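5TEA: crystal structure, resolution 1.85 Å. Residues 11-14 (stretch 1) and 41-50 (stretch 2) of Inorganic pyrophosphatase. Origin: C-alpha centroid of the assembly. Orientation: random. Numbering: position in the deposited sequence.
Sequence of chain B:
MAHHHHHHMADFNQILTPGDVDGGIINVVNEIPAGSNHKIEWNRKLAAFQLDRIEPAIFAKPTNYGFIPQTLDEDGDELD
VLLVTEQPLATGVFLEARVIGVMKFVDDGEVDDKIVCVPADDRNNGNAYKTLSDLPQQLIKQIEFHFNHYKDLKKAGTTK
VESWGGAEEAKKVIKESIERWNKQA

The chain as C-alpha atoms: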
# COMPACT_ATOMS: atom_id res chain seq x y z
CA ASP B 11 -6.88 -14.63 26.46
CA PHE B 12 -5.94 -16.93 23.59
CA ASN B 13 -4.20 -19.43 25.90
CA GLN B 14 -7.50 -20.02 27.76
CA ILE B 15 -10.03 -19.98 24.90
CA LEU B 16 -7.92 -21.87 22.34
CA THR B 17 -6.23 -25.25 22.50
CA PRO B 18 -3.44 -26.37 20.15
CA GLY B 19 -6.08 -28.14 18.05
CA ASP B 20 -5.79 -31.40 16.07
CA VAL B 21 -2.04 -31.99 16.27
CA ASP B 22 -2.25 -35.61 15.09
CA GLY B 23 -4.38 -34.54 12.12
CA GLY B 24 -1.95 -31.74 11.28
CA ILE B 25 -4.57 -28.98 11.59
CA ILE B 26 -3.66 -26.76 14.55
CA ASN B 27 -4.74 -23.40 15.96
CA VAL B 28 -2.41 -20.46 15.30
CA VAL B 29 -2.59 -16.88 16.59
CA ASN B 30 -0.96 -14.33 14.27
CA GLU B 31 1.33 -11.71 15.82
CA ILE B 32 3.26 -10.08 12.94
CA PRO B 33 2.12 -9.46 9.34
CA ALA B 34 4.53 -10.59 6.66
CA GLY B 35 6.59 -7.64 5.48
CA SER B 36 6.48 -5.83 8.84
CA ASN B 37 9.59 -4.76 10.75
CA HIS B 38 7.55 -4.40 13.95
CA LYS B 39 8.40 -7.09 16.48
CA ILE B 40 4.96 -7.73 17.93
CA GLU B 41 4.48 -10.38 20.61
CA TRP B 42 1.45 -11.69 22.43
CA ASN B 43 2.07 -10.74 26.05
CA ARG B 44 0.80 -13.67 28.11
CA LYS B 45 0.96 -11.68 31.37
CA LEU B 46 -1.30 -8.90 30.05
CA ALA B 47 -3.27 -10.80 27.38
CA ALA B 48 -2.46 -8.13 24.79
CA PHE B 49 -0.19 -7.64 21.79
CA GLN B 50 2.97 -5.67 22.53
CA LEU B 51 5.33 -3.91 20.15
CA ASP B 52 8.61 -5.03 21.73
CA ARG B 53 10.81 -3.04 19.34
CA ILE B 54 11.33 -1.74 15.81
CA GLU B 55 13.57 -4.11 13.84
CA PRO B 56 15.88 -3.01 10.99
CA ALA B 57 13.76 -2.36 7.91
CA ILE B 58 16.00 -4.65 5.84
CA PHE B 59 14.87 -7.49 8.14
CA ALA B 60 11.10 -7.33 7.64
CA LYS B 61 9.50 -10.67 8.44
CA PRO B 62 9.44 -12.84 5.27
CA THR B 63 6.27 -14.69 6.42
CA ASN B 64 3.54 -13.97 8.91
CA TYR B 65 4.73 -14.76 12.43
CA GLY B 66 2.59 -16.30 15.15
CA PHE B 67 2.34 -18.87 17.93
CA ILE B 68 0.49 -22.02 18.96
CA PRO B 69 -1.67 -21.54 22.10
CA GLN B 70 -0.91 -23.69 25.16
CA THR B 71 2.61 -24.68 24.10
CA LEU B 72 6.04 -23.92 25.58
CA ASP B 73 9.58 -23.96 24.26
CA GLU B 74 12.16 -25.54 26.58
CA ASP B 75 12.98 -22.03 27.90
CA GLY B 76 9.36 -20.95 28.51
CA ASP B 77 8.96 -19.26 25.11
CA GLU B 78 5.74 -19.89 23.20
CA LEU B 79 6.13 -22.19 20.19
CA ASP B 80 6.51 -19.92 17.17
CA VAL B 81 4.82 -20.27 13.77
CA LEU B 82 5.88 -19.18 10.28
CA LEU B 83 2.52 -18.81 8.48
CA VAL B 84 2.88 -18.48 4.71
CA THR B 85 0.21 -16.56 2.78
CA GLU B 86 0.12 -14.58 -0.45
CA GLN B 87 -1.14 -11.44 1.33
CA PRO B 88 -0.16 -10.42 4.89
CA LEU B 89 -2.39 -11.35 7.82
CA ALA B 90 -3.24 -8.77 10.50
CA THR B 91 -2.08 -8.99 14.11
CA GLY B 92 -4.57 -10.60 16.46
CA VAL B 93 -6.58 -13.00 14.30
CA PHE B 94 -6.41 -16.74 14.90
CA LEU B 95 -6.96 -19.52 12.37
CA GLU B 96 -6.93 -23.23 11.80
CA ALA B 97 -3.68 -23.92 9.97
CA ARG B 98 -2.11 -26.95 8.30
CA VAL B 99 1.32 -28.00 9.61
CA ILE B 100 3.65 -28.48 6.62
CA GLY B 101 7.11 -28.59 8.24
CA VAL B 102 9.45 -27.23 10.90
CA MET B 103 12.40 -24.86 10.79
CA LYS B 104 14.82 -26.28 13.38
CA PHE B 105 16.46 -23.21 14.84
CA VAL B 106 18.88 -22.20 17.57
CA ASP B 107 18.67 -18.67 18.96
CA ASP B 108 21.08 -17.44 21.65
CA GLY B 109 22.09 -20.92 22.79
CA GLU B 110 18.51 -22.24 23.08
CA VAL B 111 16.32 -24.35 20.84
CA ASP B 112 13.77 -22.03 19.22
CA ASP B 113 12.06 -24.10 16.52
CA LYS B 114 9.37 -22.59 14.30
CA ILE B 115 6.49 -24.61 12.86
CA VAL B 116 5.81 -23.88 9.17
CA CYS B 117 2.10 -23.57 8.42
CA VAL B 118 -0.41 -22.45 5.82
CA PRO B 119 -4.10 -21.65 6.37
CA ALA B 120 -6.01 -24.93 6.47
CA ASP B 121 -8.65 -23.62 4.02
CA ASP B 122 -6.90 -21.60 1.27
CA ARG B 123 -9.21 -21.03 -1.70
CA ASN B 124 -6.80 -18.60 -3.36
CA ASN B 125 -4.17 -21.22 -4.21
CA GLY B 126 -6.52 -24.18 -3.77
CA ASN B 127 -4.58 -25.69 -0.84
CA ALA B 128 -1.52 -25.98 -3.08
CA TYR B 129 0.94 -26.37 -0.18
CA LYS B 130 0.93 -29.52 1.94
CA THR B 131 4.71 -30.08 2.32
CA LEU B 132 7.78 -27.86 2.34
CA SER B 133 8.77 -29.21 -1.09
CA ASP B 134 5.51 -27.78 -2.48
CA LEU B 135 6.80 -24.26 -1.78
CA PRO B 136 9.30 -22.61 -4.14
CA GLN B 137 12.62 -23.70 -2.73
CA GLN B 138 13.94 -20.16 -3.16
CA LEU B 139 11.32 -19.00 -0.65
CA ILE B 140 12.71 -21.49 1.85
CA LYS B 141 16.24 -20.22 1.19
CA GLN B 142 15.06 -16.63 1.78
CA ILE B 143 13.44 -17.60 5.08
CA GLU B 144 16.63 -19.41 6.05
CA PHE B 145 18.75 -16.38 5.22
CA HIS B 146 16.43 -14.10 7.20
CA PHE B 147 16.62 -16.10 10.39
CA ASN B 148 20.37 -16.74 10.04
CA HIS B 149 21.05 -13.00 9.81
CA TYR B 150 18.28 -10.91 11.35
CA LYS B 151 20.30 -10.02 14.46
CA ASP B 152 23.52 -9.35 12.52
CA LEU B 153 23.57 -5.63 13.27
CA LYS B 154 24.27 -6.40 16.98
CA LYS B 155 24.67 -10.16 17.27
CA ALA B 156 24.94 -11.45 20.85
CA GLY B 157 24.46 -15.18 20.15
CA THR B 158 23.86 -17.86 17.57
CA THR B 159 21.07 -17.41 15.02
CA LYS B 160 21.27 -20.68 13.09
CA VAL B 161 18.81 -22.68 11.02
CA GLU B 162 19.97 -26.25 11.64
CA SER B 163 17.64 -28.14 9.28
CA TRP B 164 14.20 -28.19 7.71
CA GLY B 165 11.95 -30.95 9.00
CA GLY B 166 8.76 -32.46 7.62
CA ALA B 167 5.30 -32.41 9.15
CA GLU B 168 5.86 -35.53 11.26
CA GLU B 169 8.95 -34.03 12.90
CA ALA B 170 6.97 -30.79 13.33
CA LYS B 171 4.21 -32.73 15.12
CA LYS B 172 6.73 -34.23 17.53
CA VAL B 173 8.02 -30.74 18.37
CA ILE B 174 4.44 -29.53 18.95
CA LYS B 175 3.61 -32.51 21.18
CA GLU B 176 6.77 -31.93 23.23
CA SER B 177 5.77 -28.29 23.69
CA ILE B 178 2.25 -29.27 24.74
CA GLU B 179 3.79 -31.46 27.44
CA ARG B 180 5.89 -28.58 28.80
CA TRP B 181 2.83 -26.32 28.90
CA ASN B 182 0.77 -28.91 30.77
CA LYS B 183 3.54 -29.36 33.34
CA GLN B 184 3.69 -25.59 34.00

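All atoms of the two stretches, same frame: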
# COMPACT_ATOMS: atom_id res chain seq x y z
N ASP B 11 -8.05 -13.81 26.15
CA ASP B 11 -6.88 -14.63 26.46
C ASP B 11 -6.85 -15.88 25.58
O ASP B 11 -7.57 -16.85 25.83
CB ASP B 11 -6.87 -15.02 27.95
CG ASP B 11 -5.58 -15.72 28.37
OD1 ASP B 11 -4.70 -15.96 27.50
OD2 ASP B 11 -5.43 -16.02 29.57
N PHE B 12 -5.99 -15.85 24.56
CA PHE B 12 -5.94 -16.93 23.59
C PHE B 12 -5.48 -18.25 24.20
O PHE B 12 -5.84 -19.32 23.70
CB PHE B 12 -5.04 -16.53 22.42
CG PHE B 12 -5.60 -15.43 21.57
CD1 PHE B 12 -6.66 -15.67 20.72
CD2 PHE B 12 -5.06 -14.15 21.61
CE1 PHE B 12 -7.18 -14.67 19.93
CE2 PHE B 12 -5.57 -13.14 20.83
CZ PHE B 12 -6.63 -13.40 19.98
N ASN B 13 -4.68 -18.20 25.27
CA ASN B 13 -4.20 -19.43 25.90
C ASN B 13 -5.25 -20.09 26.79
O ASN B 13 -5.02 -21.21 27.26
CB ASN B 13 -2.92 -19.15 26.70
CG ASN B 13 -1.69 -18.99 25.81
OD1 ASN B 13 -1.49 -19.75 24.86
ND2 ASN B 13 -0.88 -17.98 26.10
N GLN B 14 -6.38 -19.43 27.03
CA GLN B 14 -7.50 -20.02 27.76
C GLN B 14 -8.67 -20.41 26.87
O GLN B 14 -9.35 -21.40 27.16
CB GLN B 14 -8.00 -19.05 28.84
N GLU B 41 4.56 -9.15 19.84
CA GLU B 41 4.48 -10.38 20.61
C GLU B 41 3.20 -10.37 21.42
O GLU B 41 2.81 -9.34 21.97
CB GLU B 41 5.69 -10.49 21.54
CG GLU B 41 6.02 -11.89 22.00
CD GLU B 41 7.22 -11.90 22.93
OE1 GLU B 41 7.51 -10.85 23.55
OE2 GLU B 41 7.89 -12.96 23.02
N TRP B 42 2.54 -11.52 21.48
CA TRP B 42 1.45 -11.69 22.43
C TRP B 42 2.02 -11.73 23.84
O TRP B 42 2.86 -12.58 24.15
CB TRP B 42 0.68 -12.98 22.13
CG TRP B 42 -0.32 -13.38 23.16
CD1 TRP B 42 -0.22 -14.41 24.05
CD2 TRP B 42 -1.59 -12.77 23.40
NE1 TRP B 42 -1.35 -14.48 24.83
CE2 TRP B 42 -2.21 -13.48 24.45
CE3 TRP B 42 -2.26 -11.68 22.83
CZ2 TRP B 42 -3.46 -13.15 24.94
CZ3 TRP B 42 -3.52 -11.35 23.32
CH2 TRP B 42 -4.10 -12.08 24.37
N ASN B 43 1.56 -10.82 24.69
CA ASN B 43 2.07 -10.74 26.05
C ASN B 43 1.15 -11.57 26.94
O ASN B 43 0.03 -11.16 27.24
CB ASN B 43 2.15 -9.28 26.49
CG ASN B 43 2.82 -9.12 27.84
OD1 ASN B 43 2.44 -9.75 28.82
ND2 ASN B 43 3.84 -8.26 27.89
N ARG B 44 1.63 -12.75 27.34
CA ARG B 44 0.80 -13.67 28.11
C ARG B 44 0.38 -13.07 29.45
O ARG B 44 -0.75 -13.28 29.90
CB ARG B 44 1.54 -14.99 28.32
N LYS B 45 1.27 -12.29 30.08
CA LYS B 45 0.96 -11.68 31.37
C LYS B 45 -0.22 -10.72 31.26
O LYS B 45 -1.08 -10.68 32.16
CB LYS B 45 2.19 -10.95 31.91
N LEU B 46 -0.28 -9.94 30.19
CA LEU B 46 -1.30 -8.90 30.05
C LEU B 46 -2.45 -9.31 29.14
O LEU B 46 -3.47 -8.61 29.13
CB LEU B 46 -0.66 -7.61 29.53
CG LEU B 46 0.29 -6.90 30.51
CD1 LEU B 46 1.61 -6.55 29.85
CD2 LEU B 46 -0.36 -5.66 31.09
N ALA B 47 -2.31 -10.41 28.41
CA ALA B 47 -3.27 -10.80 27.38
C ALA B 47 -3.50 -9.65 26.39
O ALA B 47 -4.63 -9.19 26.18
CB ALA B 47 -4.59 -11.28 27.99
N ALA B 48 -2.41 -9.22 25.77
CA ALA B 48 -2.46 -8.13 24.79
C ALA B 48 -1.21 -8.21 23.93
O ALA B 48 -0.19 -8.80 24.32
CB ALA B 48 -2.59 -6.77 25.48
N PHE B 49 -1.29 -7.61 22.74
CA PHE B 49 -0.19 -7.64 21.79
C PHE B 49 0.71 -6.44 22.04
O PHE B 49 0.24 -5.30 22.10
CB PHE B 49 -0.69 -7.64 20.35
CG PHE B 49 -1.40 -8.91 19.97
CD1 PHE B 49 -0.67 -10.01 19.54
CD2 PHE B 49 -2.77 -9.02 20.08
CE1 PHE B 49 -1.32 -11.19 19.21
CE2 PHE B 49 -3.42 -10.19 19.75
CZ PHE B 49 -2.69 -11.28 19.30
N GLN B 50 2.01 -6.69 22.16
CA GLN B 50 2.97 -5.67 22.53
C GLN B 50 3.96 -5.47 21.40
O GLN B 50 4.53 -6.44 20.89
CB GLN B 50 3.71 -6.07 23.80
CG GLN B 50 4.78 -5.07 24.21
CD GLN B 50 5.40 -5.43 25.53
OE1 GLN B 50 5.06 -6.46 26.11
NE2 GLN B 50 6.32 -4.58 26.02

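Aromatic side chains often join distant parts of a chain without any hydrogen bond between them, and this contact in inorganic pyrophosphatase is a compact example. The start of a helix rests against a β-hairpin, and no hydrogen bond crosses between the atoms modelled; the contact is made by packing, with Trp42 and Phe12 covering the most surface.

Both residues direct their CA-to-CB bonds toward the opposing stretch. Phe12, with chi1 in the m well, presents its ring edge to the face of the Trp42 six-membered ring. The centroids lie 4.9 Å apart and the planes meet at 69°, so the rings pack edge-to-face, an arrangement that brings the slightly positive ring hydrogens of one aromatic over the electron-rich face of the other. The closest atoms, Phe12 CD2 and Trp42 CH2, are 3.6 Å apart. Phe12 also reaches the second strand of the hairpin: its CE2 lies 3.8 Å from CZ of Phe49, whose CA-to-CB bond points sideways but whose ring end comes nearer. One phenylalanine thus touches both strands.

The polar neighbours of Phe12 meet Trp42 at its edge, near the ring plane. Asp11 OD1 lies 4.0 Å from Trp42 CZ2, while the same oxygen accepts a hydrogen bond from the backbone N of Asn13 (3.2 Å). Asn13 ND2 approaches Trp42 NE1 at 3.8 Å, but both are nitrogens that carry hydrogen, and the indole NE1 is buried here without a partner.

The hairpin supplies the platform. Paired backbone hydrogen bonds between Glu41 and Gln50 (Glu41 N to Gln50 O, 2.9 Å; Gln50 N to Glu41 O, 2.8 Å) tie its strands together, and its turn brings Ala47 CB within 4.3 Å of Asp11 CA, a modest carbon-to-carbon contact beside the aromatic cluster.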